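Local coordinates for protein WZI (Escherichia coli, PDB 2YNK) that binds carbohydrate as an outer-membrane beta-barrel lectin and underpins assembly of the group 1 capsule, at residues Phe69-Tyr74 with Ile450-Ser455; Phe138-Leu143 with Met174-Gln179; Ser159-Asp164 with Gln292-Asp297. All blocks are in the same frame, centred on the assembly; numbering follows the deposited sequence.

Interaction 1: Phe69-Tyr74 with Ile450-Ser455; sequences FRVTGY and IEIPFS. With D12 (dodecane), chain I.
Phe69-Gly73 and Ile450-Phe454 run antiparallel at 167°, with axes 4.7 Å apart, and six backbone hydrogen bonds join the hydrogen-bonded pairs Phe69-Phe454, Val71-Ile452 and Gly73-Ile450. Side chains alternate between two faces. On one, the rings of Phe69 and Phe454 lie side by side and point the same way, meeting rim to rim with CD2 of Phe69 3.4 Å from CD2 of Phe454. Their planes are 20° apart, and neither ring covers the other. Val71 CG2 then reaches the edge of the Phe454 ring, 4.1 Å from its CE2. Further along, Ile450 CG2 lies against the backbone of Gly73, 3.6 Å from Gly73 N, where no side chain stands in its way. Past this end, Tyr74 O is 3.7 Å from C6 of a bound dodecane.

On the other face, Arg70 and Glu451 extend side by side from neighbouring strands. Arg70 NH2 forms a long salt bridge with Glu451 OE2 at 3.5 Å. The two flat groups are steeply inclined, the carboxyl carbon meeting the guanidinium at its edge, while Thr72 CG2 lies over the guanidinium centre, 3.8 Å above the plane. Glu451 OE1 turns to a second cation, Arg61 of helix 49-65. One carboxylate thus has two arginine partners, a setting that should favour its ionised form. Chemically the seam is two-sided: an apolar strip (Phe69, Val71, Ile450, Ile452, Phe454), consistent with a lipid-facing surface, backed by a charged cluster tied by Arg61 to helix 49-65.

Interaction 2: Phe138-Leu143 with Met174-Gln179; sequences FWNQWL and MQRAEQ. With OCT (N-octane), chain M.
Asn140 meets Ala177 and Glu178 with both its backbone and its amide. Asn140 O accepts from Ala177 N. The side chain, with CG anti to the backbone N (chi1 -158°), pairs twice with the backbone of Glu178: OD1 takes Glu178 N at 3.0 Å, and ND2 gives to Glu178 O at 2.8 Å, the acceptor lying close to the amide plane. ND2 also donates to a water, which accepts in addition from Gln141 NE2 at 3.1 Å and from Arg176 NE at 3.2 Å, so one oxygen gathers three donors from both segments. Gln141 curls back at chi2, and its NE2 has a second acceptor in Trp139 O, 2.6 Å away, while OE1 is met by Tyr195 OH. Arg176 NH1 is taken by the carbonyls of Ala180 and Trp193.

Between the strands, Trp142 N and O pair with O and N of Gln175. The indole NE1 of Trp142 is bonded to Glu35, and its CD1 packs on Ala177 CB at 3.7 Å. The side chains of Leu143 and selenomethionine Met174 cross at a slant, Leu143 CD1 4.1 Å from Met174 CG. A bound octane runs over the ring faces of Phe138 and Trp139, C7 above the centre of Phe138. Strands 141-143 and 174-176 are antiparallel neighbours in the barrel wall; beside them the type I' turn Phe138-Gln141 makes a two-residue beta-hairpin, consistent with the short periplasmic turns of outer-membrane barrels.

Interaction 3: Ser159-Asp164 with Gln292-Asp297; sequences SLIRGD and QMIGED
Leu160 and Gln292 slide past each other in opposite directions, the loop residue reaching toward the strand as the glutamine reaches toward the loop. Gln292 CG is anti to the backbone N (chi1 180°) and the chain stays extended beyond it, which carries the amide to the loop backbone. There OE1 accepts from Leu160 N at 3.0 Å; the bond is almost straight at hydrogen (175°), though the donor stands well above the carbonyl plane. In return, Leu160 CD1 lies 3.5 Å from the backbone O of Gln292, while its CB rests on Ile294 CG1 at 3.7 Å.

Ile161 crosses Ile294 at about a right angle. Its CB and CD1 both lie against Ile294 CD1, the CD1-CD1 distance between Ile161 and Ile294 being 3.7 Å. Ile161 CG2 also passes near Gln292 NE2, whose own partner is Trp152 O.

The loop is held in shape from within. Ser159 OG accepts from Ile161 N at 3.1 Å and from Arg162 N at 3.0 Å, combining an ST turn with an ST motif, and is also bonded to Trp152 O. The carbonyls of Leu160 and Ile161 are met by the hydroxyls of Tyr343 and Tyr352. In this buried contact the amides of Leu160, Ile161 and Arg162 and these two carbonyls are therefore all satisfied, and Gln292 supplies the one hydrogen bond between the two segments, beside a small patch of crossed aliphatic chains.

Overall arrangement
All three contacts reach one closed antiparallel sheet. Interaction 1 joins the first strand, 69-76, to the last, 444-454, and so closes the barrel; the segments of the other two lie along the chain between these ends. Interaction 2 pairs the neighbouring strands 141-145 and 170-176 near a turn, its centre about 28 Å from that of interaction 1. Interaction 3 packs the loop before strand 170-176 on strand 287-295; its centre is about 24 Å from that of interaction 2, with segments alternating along the chain, and about 32 Å from that of interaction 1, across the chain's centre. Together they show a wall closed by its first and last strands, with a tight hairpin and an inward-packed loop.

Interaction 1: Phe69-Tyr74 with Ile450-Ser455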
loop_
_atom_site.group_PDB
_atom_site.type_symbol
_atom_site.label_atom_id
_atom_site.label_comp_id
_atom_site.label_asym_id
_atom_site.label_seq_id
_atom_site.Cartn_x
_atom_site.Cartn_y
_atom_site.Cartn_z
ATOM N N PHE A 69 -7.510 -15.162 -16.803
ATOM C CA PHE A 69 -6.914 -14.168 -17.679
ATOM C C PHE A 69 -7.581 -12.830 -17.392
ATOM O O PHE A 69 -8.799 -12.761 -17.240
ATOM C CB PHE A 69 -7.077 -14.589 -19.140
ATOM C CG PHE A 69 -6.574 -13.575 -20.124
ATOM C CD1 PHE A 69 -5.262 -13.115 -20.059
ATOM C CD2 PHE A 69 -7.405 -13.084 -21.127
ATOM C CE1 PHE A 69 -4.790 -12.176 -20.968
ATOM C CE2 PHE A 69 -6.937 -12.148 -22.041
ATOM C CZ PHE A 69 -5.628 -11.693 -21.961
ATOM N N ARG A 70 -6.778 -11.773 -17.280
ATOM C CA ARG A 70 -7.295 -10.473 -16.876
ATOM C C ARG A 70 -6.667 -9.327 -17.655
ATOM O O ARG A 70 -5.445 -9.170 -17.678
ATOM C CB ARG A 70 -7.070 -10.277 -15.387
ATOM C CG ARG A 70 -7.996 -9.238 -14.784
ATOM C CD ARG A 70 -8.118 -9.389 -13.277
ATOM N NE ARG A 70 -7.453 -8.320 -12.541
ATOM C CZ ARG A 70 -8.040 -7.197 -12.131
ATOM N NH1 ARG A 70 -9.325 -6.954 -12.385
ATOM N NH2 ARG A 70 -7.333 -6.302 -11.456
ATOM N N VAL A 71 -7.510 -8.536 -18.308
ATOM C CA VAL A 71 -7.050 -7.374 -19.036
ATOM C C VAL A 71 -7.393 -6.130 -18.238
ATOM O O VAL A 71 -8.534 -5.969 -17.806
ATOM C CB VAL A 71 -7.703 -7.272 -20.419
ATOM C CG1 VAL A 71 -7.311 -5.958 -21.076
ATOM C CG2 VAL A 71 -7.293 -8.452 -21.290
ATOM N N THR A 72 -6.405 -5.263 -18.043
ATOM C CA THR A 72 -6.609 -4.007 -17.328
ATOM C C THR A 72 -6.093 -2.840 -18.157
ATOM O O THR A 72 -5.178 -2.991 -18.977
ATOM C CB THR A 72 -5.922 -3.991 -15.947
ATOM O OG1 THR A 72 -4.501 -4.096 -16.105
ATOM C CG2 THR A 72 -6.448 -5.138 -15.059
ATOM N N GLY A 73 -6.704 -1.679 -17.937
ATOM C CA GLY A 73 -6.432 -0.487 -18.713
ATOM C C GLY A 73 -6.574 0.747 -17.851
ATOM O O GLY A 73 -7.391 0.777 -16.920
ATOM N N TYR A 74 -5.748 1.751 -18.150
ATOM C CA TYR A 74 -5.827 3.056 -17.513
ATOM C C TYR A 74 -5.522 4.110 -18.558
ATOM O O TYR A 74 -4.632 3.923 -19.374
ATOM C CB TYR A 74 -4.824 3.141 -16.376
ATOM C CG TYR A 74 -4.736 4.495 -15.695
ATOM C CD1 TYR A 74 -5.639 4.853 -14.702
ATOM C CD2 TYR A 74 -3.735 5.410 -16.033
ATOM C CE1 TYR A 74 -5.556 6.081 -14.066
ATOM C CE2 TYR A 74 -3.648 6.640 -15.400
ATOM C CZ TYR A 74 -4.560 6.971 -14.416
ATOM O OH TYR A 74 -4.488 8.187 -13.774
ATOM N N ILE A 450 -10.214 0.348 -16.423
ATOM C CA ILE A 450 -11.102 -0.735 -16.810
ATOM C C ILE A 450 -10.521 -2.080 -16.381
ATOM O O ILE A 450 -9.309 -2.254 -16.373
ATOM C CB ILE A 450 -11.337 -0.708 -18.333
ATOM C CG1 ILE A 450 -12.564 -1.539 -18.704
ATOM C CG2 ILE A 450 -10.097 -1.182 -19.078
ATOM C CD1 ILE A 450 -13.053 -1.281 -20.110
ATOM N N GLU A 451 -11.395 -3.012 -16.001
ATOM C CA GLU A 451 -10.996 -4.366 -15.609
ATOM C C GLU A 451 -11.872 -5.386 -16.327
ATOM O O GLU A 451 -13.102 -5.317 -16.233
ATOM C CB GLU A 451 -11.173 -4.561 -14.105
ATOM C CG GLU A 451 -10.331 -3.653 -13.218
ATOM C CD GLU A 451 -10.559 -3.907 -11.727
ATOM O OE1 GLU A 451 -11.661 -4.368 -11.359
ATOM O OE2 GLU A 451 -9.635 -3.660 -10.915
ATOM N N ILE A 452 -11.245 -6.326 -17.033
ATOM C CA ILE A 452 -11.973 -7.383 -17.743
ATOM C C ILE A 452 -11.401 -8.750 -17.378
ATOM O O ILE A 452 -10.342 -9.134 -17.875
ATOM C CB ILE A 452 -11.906 -7.216 -19.281
ATOM C CG1 ILE A 452 -12.357 -5.818 -19.725
ATOM C CG2 ILE A 452 -12.792 -8.253 -19.957
ATOM C CD1 ILE A 452 -11.266 -4.780 -19.676
ATOM N N PRO A 453 -12.093 -9.492 -16.501
ATOM C CA PRO A 453 -11.673 -10.860 -16.183
ATOM C C PRO A 453 -12.278 -11.904 -17.129
ATOM O O PRO A 453 -13.424 -11.770 -17.525
ATOM C CB PRO A 453 -12.179 -11.065 -14.748
ATOM C CG PRO A 453 -12.864 -9.795 -14.349
ATOM C CD PRO A 453 -13.166 -9.044 -15.603
ATOM N N PHE A 454 -11.493 -12.922 -17.477
ATOM C CA PHE A 454 -11.881 -13.973 -18.421
ATOM C C PHE A 454 -11.558 -15.342 -17.834
ATOM O O PHE A 454 -10.576 -15.484 -17.107
ATOM C CB PHE A 454 -11.076 -13.863 -19.720
ATOM C CG PHE A 454 -11.412 -12.674 -20.573
ATOM C CD1 PHE A 454 -12.608 -12.620 -21.283
ATOM C CD2 PHE A 454 -10.500 -11.631 -20.727
ATOM C CE1 PHE A 454 -12.908 -11.534 -22.095
ATOM C CE2 PHE A 454 -10.791 -10.544 -21.540
ATOM C CZ PHE A 454 -11.996 -10.496 -22.224
ATOM N N SER A 455 -12.353 -16.352 -18.188
ATOM C CA SER A 455 -12.054 -17.753 -17.851
ATOM C C SER A 455 -11.348 -18.445 -19.015
ATOM O O SER A 455 -11.529 -18.061 -20.174
ATOM C CB SER A 455 -13.337 -18.524 -17.529
ATOM O OG SER A 455 -14.094 -17.872 -16.525
HETATM C C1 D12 I . -10.809 3.167 -20.660
HETATM C C2 D12 I . -9.445 2.514 -20.558
HETATM C C3 D12 I . -8.737 2.507 -21.914
HETATM C C4 D12 I . -7.216 2.394 -21.774
HETATM C C5 D12 I . -6.503 2.608 -23.112
HETATM C C6 D12 I . -5.016 2.935 -22.942
HETATM C C7 D12 I . -4.145 2.231 -23.988
HETATM C C8 D12 I . -2.720 2.788 -24.022
HETATM C C9 D12 I . -1.752 1.829 -24.717
HETATM C C10 D12 I . -0.300 2.305 -24.627
HETATM C C11 D12 I . 0.153 3.000 -25.910
HETATM C C12 D12 I . 0.515 2.006 -26.997
#

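Interaction 2: Phe138-Leu143 with Met174-Gln179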
loop_
_atom_site.group_PDB
_atom_site.type_symbol
_atom_site.label_atom_id
_atom_site.label_comp_id
_atom_site.label_asym_id
_atom_site.label_seq_id
_atom_site.Cartn_x
_atom_site.Cartn_y
_atom_site.Cartn_z
ATOM N N PHE A 138 5.139 -23.685 1.570
ATOM C CA PHE A 138 5.610 -24.823 2.357
ATOM C C PHE A 138 5.605 -24.476 3.847
ATOM O O PHE A 138 5.939 -23.354 4.227
ATOM C CB PHE A 138 7.001 -25.267 1.900
ATOM C CG PHE A 138 8.027 -24.166 1.876
ATOM C CD1 PHE A 138 8.771 -23.865 3.005
ATOM C CD2 PHE A 138 8.268 -23.451 0.715
ATOM C CE1 PHE A 138 9.724 -22.860 2.984
ATOM C CE2 PHE A 138 9.221 -22.444 0.687
ATOM C CZ PHE A 138 9.949 -22.147 1.824
ATOM N N TRP A 139 5.212 -25.436 4.679
ATOM C CA TRP A 139 5.111 -25.238 6.130
ATOM C C TRP A 139 4.444 -23.937 6.496
ATOM O O TRP A 139 4.943 -23.197 7.338
ATOM C CB TRP A 139 6.488 -25.310 6.795
ATOM C CG TRP A 139 7.282 -26.561 6.486
ATOM C CD1 TRP A 139 6.833 -27.881 6.489
ATOM C CD2 TRP A 139 8.714 -26.647 6.146
ATOM N NE1 TRP A 139 7.850 -28.749 6.169
ATOM C CE2 TRP A 139 9.005 -28.074 5.954
ATOM C CE3 TRP A 139 9.740 -25.723 5.987
ATOM C CZ2 TRP A 139 10.278 -28.526 5.613
ATOM C CZ3 TRP A 139 11.017 -26.191 5.647
ATOM C CH2 TRP A 139 11.278 -27.559 5.466
ATOM N N ASN A 140 3.320 -23.637 5.853
ATOM C CA ASN A 140 2.566 -22.398 6.109
ATOM C C ASN A 140 3.294 -21.077 5.726
ATOM O O ASN A 140 2.830 -19.981 6.066
ATOM C CB ASN A 140 2.103 -22.338 7.573
ATOM C CG ASN A 140 0.915 -21.410 7.766
ATOM O OD1 ASN A 140 -0.030 -21.445 6.984
ATOM N ND2 ASN A 140 0.967 -20.562 8.801
ATOM N N GLN A 141 4.415 -21.183 5.013
ATOM C CA GLN A 141 5.132 -20.001 4.544
ATOM C C GLN A 141 4.991 -19.863 3.035
ATOM O O GLN A 141 5.088 -20.843 2.300
ATOM C CB GLN A 141 6.614 -20.038 4.939
ATOM C CG GLN A 141 6.893 -20.477 6.369
ATOM C CD GLN A 141 5.932 -19.876 7.383
ATOM O OE1 GLN A 141 5.731 -18.664 7.425
ATOM N NE2 GLN A 141 5.335 -20.728 8.211
ATOM N N TRP A 142 4.744 -18.636 2.594
ATOM C CA TRP A 142 4.743 -18.300 1.174
ATOM C C TRP A 142 6.075 -17.716 0.754
ATOM O O TRP A 142 6.515 -16.703 1.306
ATOM C CB TRP A 142 3.659 -17.283 0.886
ATOM C CG TRP A 142 2.311 -17.877 0.634
ATOM C CD1 TRP A 142 1.172 -17.763 1.418
ATOM C CD2 TRP A 142 1.909 -18.680 -0.518
ATOM N NE1 TRP A 142 0.119 -18.424 0.840
ATOM C CE2 TRP A 142 0.497 -19.004 -0.318
ATOM C CE3 TRP A 142 2.553 -19.145 -1.649
ATOM C CZ2 TRP A 142 -0.213 -19.764 -1.225
ATOM C CZ3 TRP A 142 1.826 -19.917 -2.557
ATOM C CH2 TRP A 142 0.471 -20.214 -2.349
ATOM N N LEU A 143 6.719 -18.357 -0.218
ATOM C CA LEU A 143 7.954 -17.853 -0.798
ATOM C C LEU A 143 7.656 -17.364 -2.197
ATOM O O LEU A 143 7.073 -18.092 -2.999
ATOM C CB LEU A 143 9.025 -18.941 -0.850
ATOM C CG LEU A 143 10.392 -18.504 -1.409
ATOM C CD1 LEU A 143 10.925 -17.265 -0.698
ATOM C CD2 LEU A 143 11.386 -19.656 -1.320
HETATM N N MSE A 174 8.662 -13.309 1.658
HETATM C CA MSE A 174 8.241 -14.436 2.474
HETATM C C MSE A 174 7.299 -13.993 3.553
HETATM O O MSE A 174 7.483 -12.927 4.136
HETATM C CB MSE A 174 9.453 -15.151 3.054
HETATM C CG MSE A 174 9.239 -16.659 2.939
HETATM SE SE MSE A 174 10.730 -17.663 3.752
HETATM C CE MSE A 174 9.737 -18.829 4.997
ATOM N N GLN A 175 6.295 -14.836 3.820
ATOM C CA GLN A 175 5.167 -14.532 4.715
ATOM C C GLN A 175 4.542 -15.780 5.325
ATOM O O GLN A 175 4.665 -16.863 4.768
ATOM C CB GLN A 175 4.047 -13.891 3.914
ATOM C CG GLN A 175 4.222 -12.428 3.667
ATOM C CD GLN A 175 3.042 -11.828 2.956
ATOM O OE1 GLN A 175 3.035 -10.628 2.683
ATOM N NE2 GLN A 175 2.034 -12.648 2.654
ATOM N N ARG A 176 3.805 -15.616 6.419
ATOM C CA ARG A 176 2.922 -16.687 6.873
ATOM C C ARG A 176 1.742 -16.782 5.918
ATOM O O ARG A 176 1.329 -15.776 5.347
ATOM C CB ARG A 176 2.389 -16.431 8.284
ATOM C CG ARG A 176 3.449 -16.368 9.370
ATOM C CD ARG A 176 2.792 -16.263 10.736
ATOM N NE ARG A 176 2.359 -17.566 11.249
ATOM C CZ ARG A 176 1.568 -17.742 12.306
ATOM N NH1 ARG A 176 1.074 -16.711 12.980
ATOM N NH2 ARG A 176 1.250 -18.970 12.682
ATOM N N ALA A 177 1.197 -17.985 5.745
ATOM C CA ALA A 177 -0.051 -18.153 4.991
ATOM C C ALA A 177 -1.201 -17.874 5.946
ATOM O O ALA A 177 -1.808 -16.809 5.886
ATOM C CB ALA A 177 -0.149 -19.544 4.387
ATOM N N GLU A 178 -1.479 -18.816 6.847
ATOM C CA GLU A 178 -2.419 -18.567 7.940
ATOM C C GLU A 178 -1.660 -17.936 9.092
ATOM O O GLU A 178 -0.509 -18.298 9.345
ATOM C CB GLU A 178 -3.097 -19.852 8.395
ATOM C CG GLU A 178 -4.321 -20.206 7.576
ATOM C CD GLU A 178 -5.049 -21.420 8.119
ATOM O OE1 GLU A 178 -5.365 -21.447 9.331
ATOM O OE2 GLU A 178 -5.311 -22.349 7.332
ATOM N N GLN A 179 -2.311 -17.007 9.788
ATOM C CA GLN A 179 -1.650 -16.171 10.778
ATOM C C GLN A 179 -2.284 -16.322 12.161
ATOM O O GLN A 179 -2.477 -15.333 12.871
ATOM C CB GLN A 179 -1.689 -14.706 10.309
ATOM C CG GLN A 179 -0.761 -14.421 9.128
ATOM C CD GLN A 179 -1.232 -13.279 8.257
ATOM O OE1 GLN A 179 -1.355 -12.139 8.711
ATOM N NE2 GLN A 179 -1.489 -13.578 6.987
HETATM C C1 OCT M . 6.471 -29.744 2.582
HETATM C C2 OCT M . 7.937 -29.876 2.224
HETATM C C3 OCT M . 8.428 -28.725 1.335
HETATM C C4 OCT M . 9.746 -28.119 1.830
HETATM C C5 OCT M . 10.409 -27.235 0.769
HETATM C C6 OCT M . 11.600 -26.435 1.310
HETATM C C7 OCT M . 11.959 -25.267 0.381
HETATM C C8 OCT M . 13.326 -24.680 0.680
HETATM O O HOH W 1 3.455 -20.564 10.652
#

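Interaction 3: Ser159-Asp164 with Gln292-Asp297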
loop_
_atom_site.group_PDB
_atom_site.type_symbol
_atom_site.label_atom_id
_atom_site.label_comp_id
_atom_site.label_asym_id
_atom_site.label_seq_id
_atom_site.Cartn_x
_atom_site.Cartn_y
_atom_site.Cartn_z
ATOM N N SER A 159 2.429 4.747 3.219
ATOM C CA SER A 159 3.288 4.180 4.242
ATOM C C SER A 159 4.535 5.043 4.342
ATOM O O SER A 159 5.097 5.438 3.334
ATOM C CB SER A 159 3.704 2.763 3.883
ATOM O OG SER A 159 4.824 2.378 4.670
ATOM N N LEU A 160 4.990 5.309 5.555
ATOM C CA LEU A 160 6.194 6.108 5.751
ATOM C C LEU A 160 7.473 5.327 5.469
ATOM O O LEU A 160 8.557 5.928 5.415
ATOM C CB LEU A 160 6.268 6.644 7.182
ATOM C CG LEU A 160 5.139 7.550 7.672
ATOM C CD1 LEU A 160 5.337 7.832 9.160
ATOM C CD2 LEU A 160 5.061 8.841 6.873
ATOM N N ILE A 161 7.359 4.010 5.287
ATOM C CA ILE A 161 8.540 3.146 5.182
ATOM C C ILE A 161 8.584 2.285 3.927
ATOM O O ILE A 161 9.633 2.163 3.315
ATOM C CB ILE A 161 8.674 2.234 6.419
ATOM C CG1 ILE A 161 10.010 1.478 6.370
ATOM C CG2 ILE A 161 7.477 1.289 6.531
ATOM C CD1 ILE A 161 10.569 1.111 7.729
ATOM N N ARG A 162 7.467 1.660 3.568
ATOM C CA ARG A 162 7.376 0.912 2.325
ATOM C C ARG A 162 5.965 0.982 1.782
ATOM O O ARG A 162 5.060 0.285 2.254
ATOM C CB ARG A 162 7.812 -0.543 2.494
ATOM C CG ARG A 162 9.325 -0.751 2.432
ATOM C CD ARG A 162 9.934 -0.477 1.055
ATOM N NE ARG A 162 9.391 -1.366 0.026
ATOM C CZ ARG A 162 8.469 -1.028 -0.874
ATOM N NH1 ARG A 162 7.963 0.210 -0.936
ATOM N NH2 ARG A 162 8.039 -1.949 -1.730
ATOM N N GLY A 163 5.799 1.836 0.778
ATOM C CA GLY A 163 4.535 2.006 0.114
ATOM C C GLY A 163 4.557 1.552 -1.329
ATOM O O GLY A 163 5.288 0.638 -1.713
ATOM N N ASP A 164 3.804 2.300 -2.124
ATOM C CA ASP A 164 3.153 1.851 -3.333
ATOM C C ASP A 164 3.376 2.788 -4.498
ATOM O O ASP A 164 2.844 2.542 -5.577
ATOM C CB ASP A 164 1.665 1.954 -3.022
ATOM C CG ASP A 164 0.855 0.907 -3.667
ATOM O OD1 ASP A 164 1.395 -0.173 -3.974
ATOM O OD2 ASP A 164 -0.345 1.168 -3.829
ATOM N N GLN A 292 1.688 5.805 12.840
ATOM C CA GLN A 292 2.935 5.197 12.391
ATOM C C GLN A 292 4.077 6.176 12.597
ATOM O O GLN A 292 3.945 7.366 12.291
ATOM C CB GLN A 292 2.831 4.806 10.912
ATOM C CG GLN A 292 4.085 4.159 10.335
ATOM C CD GLN A 292 3.886 3.650 8.918
ATOM O OE1 GLN A 292 3.513 4.410 8.021
ATOM N NE2 GLN A 292 4.133 2.357 8.711
HETATM N N MSE A 293 5.192 5.675 13.120
HETATM C CA MSE A 293 6.354 6.517 13.388
HETATM C C MSE A 293 7.591 5.835 12.890
HETATM O O MSE A 293 8.105 4.938 13.541
HETATM C CB MSE A 293 6.459 6.787 14.887
HETATM C CG MSE A 293 7.588 7.766 15.213
HETATM SE SE MSE A 293 7.971 7.733 17.147
HETATM C CE MSE A 293 9.004 9.403 17.309
ATOM N N ILE A 294 8.082 6.262 11.729
ATOM C CA ILE A 294 9.322 5.729 11.176
ATOM C C ILE A 294 10.430 6.751 11.321
ATOM O O ILE A 294 10.212 7.934 11.074
ATOM C CB ILE A 294 9.186 5.393 9.695
ATOM C CG1 ILE A 294 8.078 4.368 9.491
ATOM C CG2 ILE A 294 10.504 4.854 9.169
ATOM C CD1 ILE A 294 8.394 3.007 10.067
ATOM N N GLY A 295 11.611 6.285 11.719
ATOM C CA GLY A 295 12.770 7.154 11.932
ATOM C C GLY A 295 13.917 6.828 10.995
ATOM O O GLY A 295 14.021 5.705 10.503
ATOM N N GLU A 296 14.781 7.809 10.754
ATOM C CA GLU A 296 15.914 7.625 9.854
ATOM C C GLU A 296 17.163 7.076 10.549
ATOM O O GLU A 296 17.975 6.405 9.913
ATOM C CB GLU A 296 16.228 8.929 9.127
ATOM C CG GLU A 296 15.346 9.162 7.907
ATOM C CD GLU A 296 15.761 8.352 6.689
ATOM O OE1 GLU A 296 16.645 7.469 6.797
ATOM O OE2 GLU A 296 15.188 8.607 5.611
ATOM N N ASP A 297 17.302 7.358 11.843
ATOM C CA ASP A 297 18.375 6.803 12.677
ATOM C C ASP A 297 17.767 5.910 13.767
ATOM O O ASP A 297 16.590 6.066 14.109
ATOM C CB ASP A 297 19.175 7.934 13.339
ATOM C CG ASP A 297 19.589 9.022 12.356
ATOM O OD1 ASP A 297 19.977 8.689 11.222
ATOM O OD2 ASP A 297 19.538 10.214 12.725
#